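Side-chain contacts in putative nudix hydrolase family member (Chromobacterium violaceum, PDB 3F13), which probably hydrolyses nucleoside diphosphate-linked or related substrates with magnesium, as members of the Nudix hydrolase family do, its own substrate being unidentified: residues V29-S34 with T112-F117; S70-F75 with G138-A143. One frame throughout, in Å; residues are numbered along the deposited sequence.

Interaction 1: V29-S34 with T112-F117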
ATOM      1  N   VAL B  29      12.835   0.659 -13.623  1.00 32.14           N
ATOM      2  CA  VAL B  29      11.754  -0.207 -13.122  1.00 31.01           C
ATOM      3  C   VAL B  29      12.180  -1.679 -13.107  1.00 31.32           C
ATOM      4  O   VAL B  29      12.688  -2.221 -14.108  1.00 30.96           O
ATOM      5  CB  VAL B  29      10.491  -0.053 -13.994  1.00 31.80           C
ATOM      6  CG1 VAL B  29       9.432  -1.150 -13.642  1.00 29.88           C
ATOM      7  CG2 VAL B  29       9.906   1.321 -13.834  1.00 29.65           C
ATOM      8  N   LEU B  30      11.950  -2.334 -11.979  1.00 30.31           N
ATOM      9  CA  LEU B  30      12.263  -3.737 -11.793  1.00 30.10           C
ATOM     10  C   LEU B  30      11.441  -4.680 -12.686  1.00 30.26           C
ATOM     11  O   LEU B  30      10.218  -4.563 -12.755  1.00 27.56           O
ATOM     12  CB  LEU B  30      12.011  -4.083 -10.328  1.00 29.61           C
ATOM     13  CG  LEU B  30      12.456  -5.471  -9.877  1.00 31.44           C
ATOM     14  CD1 LEU B  30      13.950  -5.635 -10.137  1.00 35.32           C
ATOM     15  CD2 LEU B  30      12.099  -5.671  -8.411  1.00 31.48           C
ATOM     16  N   VAL B  31      12.129  -5.577 -13.396  1.00 29.93           N
ATOM     17  CA  VAL B  31      11.470  -6.666 -14.129  1.00 30.65           C
ATOM     18  C   VAL B  31      12.181  -7.963 -13.806  1.00 31.64           C
ATOM     19  O   VAL B  31      13.360  -7.950 -13.403  1.00 31.12           O
ATOM     20  CB  VAL B  31      11.493  -6.463 -15.655  1.00 31.24           C
ATOM     21  CG1 VAL B  31      10.675  -5.214 -16.057  1.00 31.05           C
ATOM     22  CG2 VAL B  31      12.913  -6.329 -16.146  1.00 29.01           C
ATOM     23  N   THR B  32      11.462  -9.064 -13.966  1.00 31.92           N
ATOM     24  CA  THR B  32      11.952 -10.371 -13.574  1.00 33.90           C
ATOM     25  C   THR B  32      11.698 -11.373 -14.692  1.00 35.60           C
ATOM     26  O   THR B  32      10.747 -11.227 -15.464  1.00 35.35           O
ATOM     27  CB  THR B  32      11.244 -10.865 -12.312  1.00 34.19           C
ATOM     28  OG1 THR B  32       9.853 -11.096 -12.577  1.00 34.09           O
ATOM     29  CG2 THR B  32      11.371  -9.823 -11.185  1.00 33.29           C
ATOM     30  N   ALA B  33      12.552 -12.398 -14.763  1.00 38.13           N
ATOM     31  CA  ALA B  33      12.412 -13.464 -15.752  1.00 39.99           C
ATOM     32  C   ALA B  33      12.589 -14.807 -15.057  1.00 41.84           C
ATOM     33  O   ALA B  33      13.538 -14.992 -14.293  1.00 42.22           O
ATOM     34  CB  ALA B  33      13.441 -13.307 -16.826  1.00 39.49           C
ATOM     35  N   SER B  34      11.665 -15.732 -15.299  1.00 44.04           N
ATOM     36  CA  SER B  34      11.802 -17.120 -14.820  1.00 45.93           C
ATOM     37  C   SER B  34      12.428 -18.012 -15.890  1.00 46.66           C
ATOM     38  O   SER B  34      12.938 -19.106 -15.575  1.00 47.83           O
ATOM     39  CB  SER B  34      10.452 -17.692 -14.454  1.00 46.33           C
ATOM     40  OG  SER B  34       9.612 -17.713 -15.598  1.00 48.80           O
ATOM     41  N   THR B 112      12.382   0.246 -24.299  1.00 40.39           N
ATOM     42  CA  THR B 112      13.631  -0.463 -24.072  1.00 40.07           C
ATOM     43  C   THR B 112      13.865  -1.582 -25.099  1.00 40.73           C
ATOM     44  O   THR B 112      12.917  -2.170 -25.643  1.00 40.00           O
ATOM     45  CB  THR B 112      13.654  -1.120 -22.708  1.00 39.21           C
ATOM     46  OG1 THR B 112      14.853  -1.905 -22.605  1.00 39.90           O
ATOM     47  CG2 THR B 112      12.449  -2.039 -22.557  1.00 38.46           C
ATOM     48  N   ASP B 113      15.151  -1.863 -25.327  1.00 42.19           N
ATOM     49  CA  ASP B 113      15.637  -2.921 -26.219  1.00 43.23           C
ATOM     50  C   ASP B 113      15.417  -4.325 -25.680  1.00 42.58           C
ATOM     51  O   ASP B 113      15.436  -5.324 -26.414  1.00 42.33           O
ATOM     52  CB  ASP B 113      17.145  -2.737 -26.393  1.00 44.22           C
ATOM     53  CG  ASP B 113      17.461  -1.635 -27.342  1.00 47.23           C
ATOM     54  OD1 ASP B 113      16.570  -1.379 -28.195  1.00 51.15           O
ATOM     55  OD2 ASP B 113      18.561  -1.029 -27.244  1.00 49.58           O
ATOM     56  N   MET B 114      15.258  -4.383 -24.375  1.00 41.38           N
ATOM     57  CA  MET B 114      15.139  -5.625 -23.651  1.00 40.97           C
ATOM     58  C   MET B 114      13.923  -6.389 -24.134  1.00 40.33           C
ATOM     59  O   MET B 114      12.932  -5.806 -24.610  1.00 40.15           O
ATOM     60  CB  MET B 114      15.095  -5.280 -22.150  1.00 40.60           C
ATOM     61  CG  MET B 114      14.502  -6.271 -21.195  1.00 42.23           C
ATOM     62  SD  MET B 114      15.091  -5.872 -19.519  1.00 39.50           S
ATOM     63  CE  MET B 114      15.906  -4.303 -19.717  1.00 39.96           C
ATOM     64  N   ASP B 115      14.002  -7.706 -24.031  1.00 40.30           N
ATOM     65  CA  ASP B 115      12.950  -8.559 -24.513  1.00 40.46           C
ATOM     66  C   ASP B 115      11.837  -8.666 -23.469  1.00 40.43           C
ATOM     67  O   ASP B 115      11.793  -9.619 -22.712  1.00 39.34           O
ATOM     68  CB  ASP B 115      13.518  -9.940 -24.813  1.00 41.08           C
ATOM     69  CG  ASP B 115      12.599 -10.775 -25.672  1.00 42.67           C
ATOM     70  OD1 ASP B 115      11.459 -10.346 -25.924  1.00 46.16           O
ATOM     71  OD2 ASP B 115      13.026 -11.866 -26.094  1.00 44.87           O
ATOM     72  N   LEU B 116      10.934  -7.684 -23.460  1.00 39.95           N
ATOM     73  CA  LEU B 116       9.799  -7.702 -22.519  1.00 39.77           C
ATOM     74  C   LEU B 116       8.586  -8.448 -23.006  1.00 39.00           C
ATOM     75  O   LEU B 116       8.236  -8.400 -24.175  1.00 39.54           O
ATOM     76  CB  LEU B 116       9.360  -6.284 -22.214  1.00 39.42           C
ATOM     77  CG  LEU B 116      10.391  -5.397 -21.545  1.00 40.89           C
ATOM     78  CD1 LEU B 116       9.714  -4.057 -21.219  1.00 41.45           C
ATOM     79  CD2 LEU B 116      10.921  -6.080 -20.278  1.00 42.32           C
ATOM     80  N   PHE B 117       7.914  -9.134 -22.098  1.00 38.73           N
ATOM     81  CA  PHE B 117       6.604  -9.602 -22.416  1.00 38.77           C
ATOM     82  C   PHE B 117       5.747  -8.420 -22.913  1.00 38.33           C
ATOM     83  O   PHE B 117       5.845  -7.306 -22.403  1.00 37.53           O
ATOM     84  CB  PHE B 117       5.962 -10.268 -21.214  1.00 39.59           C
ATOM     85  CG  PHE B 117       4.715 -10.988 -21.559  1.00 44.64           C
ATOM     86  CD1 PHE B 117       4.766 -12.278 -22.079  1.00 47.86           C
ATOM     87  CD2 PHE B 117       3.483 -10.356 -21.437  1.00 48.37           C
ATOM     88  CE1 PHE B 117       3.603 -12.945 -22.436  1.00 50.59           C
ATOM     89  CE2 PHE B 117       2.318 -11.007 -21.797  1.00 51.01           C
ATOM     90  CZ  PHE B 117       2.374 -12.313 -22.295  1.00 51.45           C
TER
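V31 meets M114 and L116 through its two methyl branches, one residue to each, and the contact is wholly apolar. V31 CG2 lies 4.0 Å from M114 SD, while V31 CG1 comes within 4.3 Å of L116 CD2. Because the CB of V31 points at the loop, a single strand residue can serve both partners: with CG1 anti to its own carbonyl carbon (chi1 -64°), the two methyls fork toward M114 and L116, one on each side of D115 in sequence. The side chains of M114 and V31 slide past each other in opposite directions, with the sulfur the atom that touches, and the methionine chain turns sharply about the CG-SD bond (chi3 9°). L116 approaches differently. Its CB does not point at the strand, and only the end of the side chain closes the gap. The separation of 8.6 Å between the CA atoms of V31 and L116 agrees with a contact made by side chains alone.

Polar bonds hold the loop, none of them crossing to the strand. T112 OG1 accepts from M114 N at 3.1 Å, nearly straight at 170°, forming an ST turn. One residue further on, D115 centres an inverse gamma turn, closed by a weak bond of 3.0 Å from L116 N to M114 O. Outside the two segments, R38 forms a salt bridge with D115.

The contact packs a strand-to-helix loop on the Nudix-domain sheet. Strand 28-33 pairs antiparallel with 16-25 and 103-107; V107 touches V31 and M114, while L116 packs on L124 of the following helix 118-132.

Interaction 2: S70-F75 with G138-A143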
ATOM      1  N   SER B  70       4.320   0.346   1.234  1.00 23.93           N
ATOM      2  CA  SER B  70       3.504   1.386   0.595  1.00 23.58           C
ATOM      3  C   SER B  70       3.272   1.023  -0.869  1.00 22.99           C
ATOM      4  O   SER B  70       4.190   0.531  -1.574  1.00 23.08           O
ATOM      5  CB  SER B  70       4.253   2.715   0.676  1.00 23.58           C
ATOM      6  OG  SER B  70       4.576   3.004   2.046  1.00 25.67           O
ATOM      7  N   MET B  71       2.056   1.267  -1.321  1.00 23.95           N
ATOM      8  CA  MET B  71       1.651   0.971  -2.682  1.00 23.40           C
ATOM      9  C   MET B  71       0.610   1.991  -3.106  1.00 23.30           C
ATOM     10  O   MET B  71      -0.220   2.440  -2.299  1.00 23.78           O
ATOM     11  CB  MET B  71       1.029  -0.457  -2.719  1.00 25.47           C
ATOM     12  CG  MET B  71       0.110  -0.944  -1.372  1.00 21.95           C
ATOM     13  SD  MET B  71      -0.649  -2.528  -1.791  1.00 41.77           S
ATOM     14  CE  MET B  71       0.266  -2.942  -3.275  1.00 39.38           C
ATOM     15  N   LEU B  72       0.582   2.305  -4.384  1.00 22.56           N
ATOM     16  CA  LEU B  72      -0.444   3.179  -4.903  1.00 23.30           C
ATOM     17  C   LEU B  72      -1.108   2.515  -6.106  1.00 23.72           C
ATOM     18  O   LEU B  72      -0.440   2.254  -7.113  1.00 23.68           O
ATOM     19  CB  LEU B  72       0.170   4.527  -5.319  1.00 23.73           C
ATOM     20  CG  LEU B  72      -0.792   5.426  -6.084  1.00 27.63           C
ATOM     21  CD1 LEU B  72      -1.945   5.841  -5.124  1.00 28.53           C
ATOM     22  CD2 LEU B  72      -0.053   6.638  -6.618  1.00 25.19           C
ATOM     23  N   TYR B  73      -2.392   2.208  -6.007  1.00 24.18           N
ATOM     24  CA  TYR B  73      -3.132   1.667  -7.160  1.00 24.12           C
ATOM     25  C   TYR B  73      -3.134   2.674  -8.319  1.00 24.67           C
ATOM     26  O   TYR B  73      -3.547   3.825  -8.151  1.00 23.83           O
ATOM     27  CB  TYR B  73      -4.576   1.269  -6.765  1.00 24.79           C
ATOM     28  CG  TYR B  73      -5.492   1.043  -7.952  1.00 25.98           C
ATOM     29  CD1 TYR B  73      -5.341  -0.077  -8.772  1.00 27.54           C
ATOM     30  CD2 TYR B  73      -6.436   2.002  -8.320  1.00 29.98           C
ATOM     31  CE1 TYR B  73      -6.152  -0.264  -9.902  1.00 27.31           C
ATOM     32  CE2 TYR B  73      -7.272   1.819  -9.435  1.00 31.66           C
ATOM     33  CZ  TYR B  73      -7.103   0.673 -10.222  1.00 32.59           C
ATOM     34  OH  TYR B  73      -7.902   0.451 -11.319  1.00 36.18           O
ATOM     35  N   LEU B  74      -2.646   2.255  -9.499  1.00 24.80           N
ATOM     36  CA  LEU B  74      -2.589   3.149 -10.659  1.00 25.56           C
ATOM     37  C   LEU B  74      -3.756   2.919 -11.628  1.00 26.33           C
ATOM     38  O   LEU B  74      -4.481   3.870 -11.983  1.00 26.58           O
ATOM     39  CB  LEU B  74      -1.265   2.952 -11.406  1.00 26.26           C
ATOM     40  CG  LEU B  74      -0.028   3.001 -10.514  1.00 26.81           C
ATOM     41  CD1 LEU B  74       1.262   2.615 -11.277  1.00 26.87           C
ATOM     42  CD2 LEU B  74       0.045   4.425  -9.899  1.00 28.18           C
ATOM     43  N   PHE B  75      -3.955   1.675 -12.069  1.00 25.63           N
ATOM     44  CA  PHE B  75      -5.010   1.408 -13.059  1.00 27.22           C
ATOM     45  C   PHE B  75      -5.182  -0.084 -13.277  1.00 27.05           C
ATOM     46  O   PHE B  75      -4.354  -0.898 -12.784  1.00 26.07           O
ATOM     47  CB  PHE B  75      -4.675   2.067 -14.417  1.00 26.62           C
ATOM     48  CG  PHE B  75      -3.258   1.779 -14.928  1.00 27.59           C
ATOM     49  CD1 PHE B  75      -2.978   0.609 -15.630  1.00 28.20           C
ATOM     50  CD2 PHE B  75      -2.228   2.688 -14.727  1.00 26.50           C
ATOM     51  CE1 PHE B  75      -1.661   0.333 -16.115  1.00 24.83           C
ATOM     52  CE2 PHE B  75      -0.919   2.436 -15.202  1.00 28.11           C
ATOM     53  CZ  PHE B  75      -0.643   1.223 -15.878  1.00 27.63           C
ATOM     54  N   GLY B 138      -1.627  11.419 -10.642  1.00 27.11           N
ATOM     55  CA  GLY B 138      -0.281  11.751 -11.109  1.00 26.94           C
ATOM     56  C   GLY B 138       0.512  12.411 -10.002  1.00 28.15           C
ATOM     57  O   GLY B 138       1.688  12.078  -9.821  1.00 28.62           O
ATOM     58  N   GLU B 139      -0.127  13.319  -9.238  1.00 27.60           N
ATOM     59  CA  GLU B 139       0.559  14.021  -8.148  1.00 29.49           C
ATOM     60  C   GLU B 139       0.974  13.072  -7.027  1.00 27.58           C
ATOM     61  O   GLU B 139       2.085  13.170  -6.505  1.00 27.89           O
ATOM     62  CB  GLU B 139      -0.301  15.150  -7.561  1.00 30.51           C
ATOM     63  CG  GLU B 139      -0.428  16.363  -8.474  1.00 36.64           C
ATOM     64  CD  GLU B 139      -1.106  17.523  -7.764  1.00 44.94           C
ATOM     65  OE1 GLU B 139      -0.398  18.231  -7.001  1.00 48.49           O
ATOM     66  OE2 GLU B 139      -2.344  17.702  -7.935  1.00 48.39           O
ATOM     67  N   ALA B 140       0.047  12.194  -6.636  1.00 27.42           N
ATOM     68  CA  ALA B 140       0.339  11.118  -5.678  1.00 26.44           C
ATOM     69  C   ALA B 140       1.467  10.206  -6.153  1.00 26.63           C
ATOM     70  O   ALA B 140       2.367   9.893  -5.392  1.00 26.10           O
ATOM     71  CB  ALA B 140      -0.902  10.315  -5.426  1.00 27.20           C
ATOM     72  N   LEU B 141       1.427   9.805  -7.418  1.00 25.56           N
ATOM     73  CA  LEU B 141       2.471   8.977  -7.991  1.00 25.23           C
ATOM     74  C   LEU B 141       3.820   9.699  -7.860  1.00 25.38           C
ATOM     75  O   LEU B 141       4.799   9.131  -7.344  1.00 25.01           O
ATOM     76  CB  LEU B 141       2.118   8.684  -9.453  1.00 25.56           C
ATOM     77  CG  LEU B 141       2.883   7.659 -10.267  1.00 25.92           C
ATOM     78  CD1 LEU B 141       2.146   7.527 -11.628  1.00 24.60           C
ATOM     79  CD2 LEU B 141       4.322   8.131 -10.465  1.00 28.50           C
ATOM     80  N   ARG B 142       3.871  10.959  -8.288  1.00 24.95           N
ATOM     81  CA  ARG B 142       5.138  11.697  -8.247  1.00 26.19           C
ATOM     82  C   ARG B 142       5.628  11.906  -6.814  1.00 26.28           C
ATOM     83  O   ARG B 142       6.837  11.872  -6.552  1.00 27.31           O
ATOM     84  CB  ARG B 142       5.051  13.023  -8.995  1.00 28.10           C
ATOM     85  CG  ARG B 142       5.009  12.883 -10.568  1.00 28.61           C
ATOM     86  CD  ARG B 142       5.110  14.257 -11.226  1.00 28.09           C
ATOM     87  NE  ARG B 142       3.901  15.032 -11.001  1.00 29.13           N
ATOM     88  CZ  ARG B 142       2.757  14.829 -11.643  1.00 31.19           C
ATOM     89  NH1 ARG B 142       2.658  13.872 -12.570  1.00 31.92           N
ATOM     90  NH2 ARG B 142       1.709  15.563 -11.340  1.00 31.78           N
ATOM     91  N   ALA B 143       4.707  12.096  -5.877  1.00 24.99           N
ATOM     92  CA  ALA B 143       5.125  12.262  -4.494  1.00 25.15           C
ATOM     93  C   ALA B 143       5.697  10.961  -3.941  1.00 25.26           C
ATOM     94  O   ALA B 143       6.659  10.968  -3.162  1.00 25.42           O
ATOM     95  CB  ALA B 143       3.988  12.802  -3.627  1.00 24.93           C
TER
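Strand 70-75 and helix 138-143 run roughly antiparallel, their axes 147° apart in direction and 9.7 Å apart at closest approach, with L72 and L141 nearest by CA. L72 carries most of the contact through one methyl. Its CG stands anti to the backbone N (chi1 171°), and L72 CD2 reaches the helix backbone itself, 3.6 Å from L141 N. L72 CD2 also lies 4.0 Å from A140 CB and 4.1 Å from L141 CB, fitting between two successive helix residues. L74 adds a second apolar touch, L74 CD2 lying 4.1 Å from L141 CD1, where the two leucine side chains cross at about a right angle. All four residues are buried, and L130 of helix 118-132 touches both L74 and L141. Within strand 70-78, L74 and F75 both face V86 of the antiparallel strand 82-90, a classic beta bulge. S70 OG bonds to the backbone N of Y73 of the second subunit, and Y73 N to S70 OG of that subunit. The arrangement is a helix laid over a beta sheet through leucine packing, here joining the C-terminal helix to the sheet of the Nudix fold beside the subunit interface.

Overall arrangement
Both contacts are apolar, without a hydrogen bond across either, and both reach the same mixed sheet, yet they lie on opposite sides of the chain's centre, with centres about 22 Å apart and nearest atoms about 9 Å apart. Interaction 2 is wholly buried; interaction 1 is largely so, with M114 partly exposed. Interaction 1 sets a strand against an irregular loop held in shape by its own turns; interaction 2 sets a strand against a regular helix and buries more surface, 136 Å² against 90 Å². Helix 118-132 connects the two settings, touching L116 in the first and both L74 and L141 in the second. Another subunit reaches interaction 2 alone.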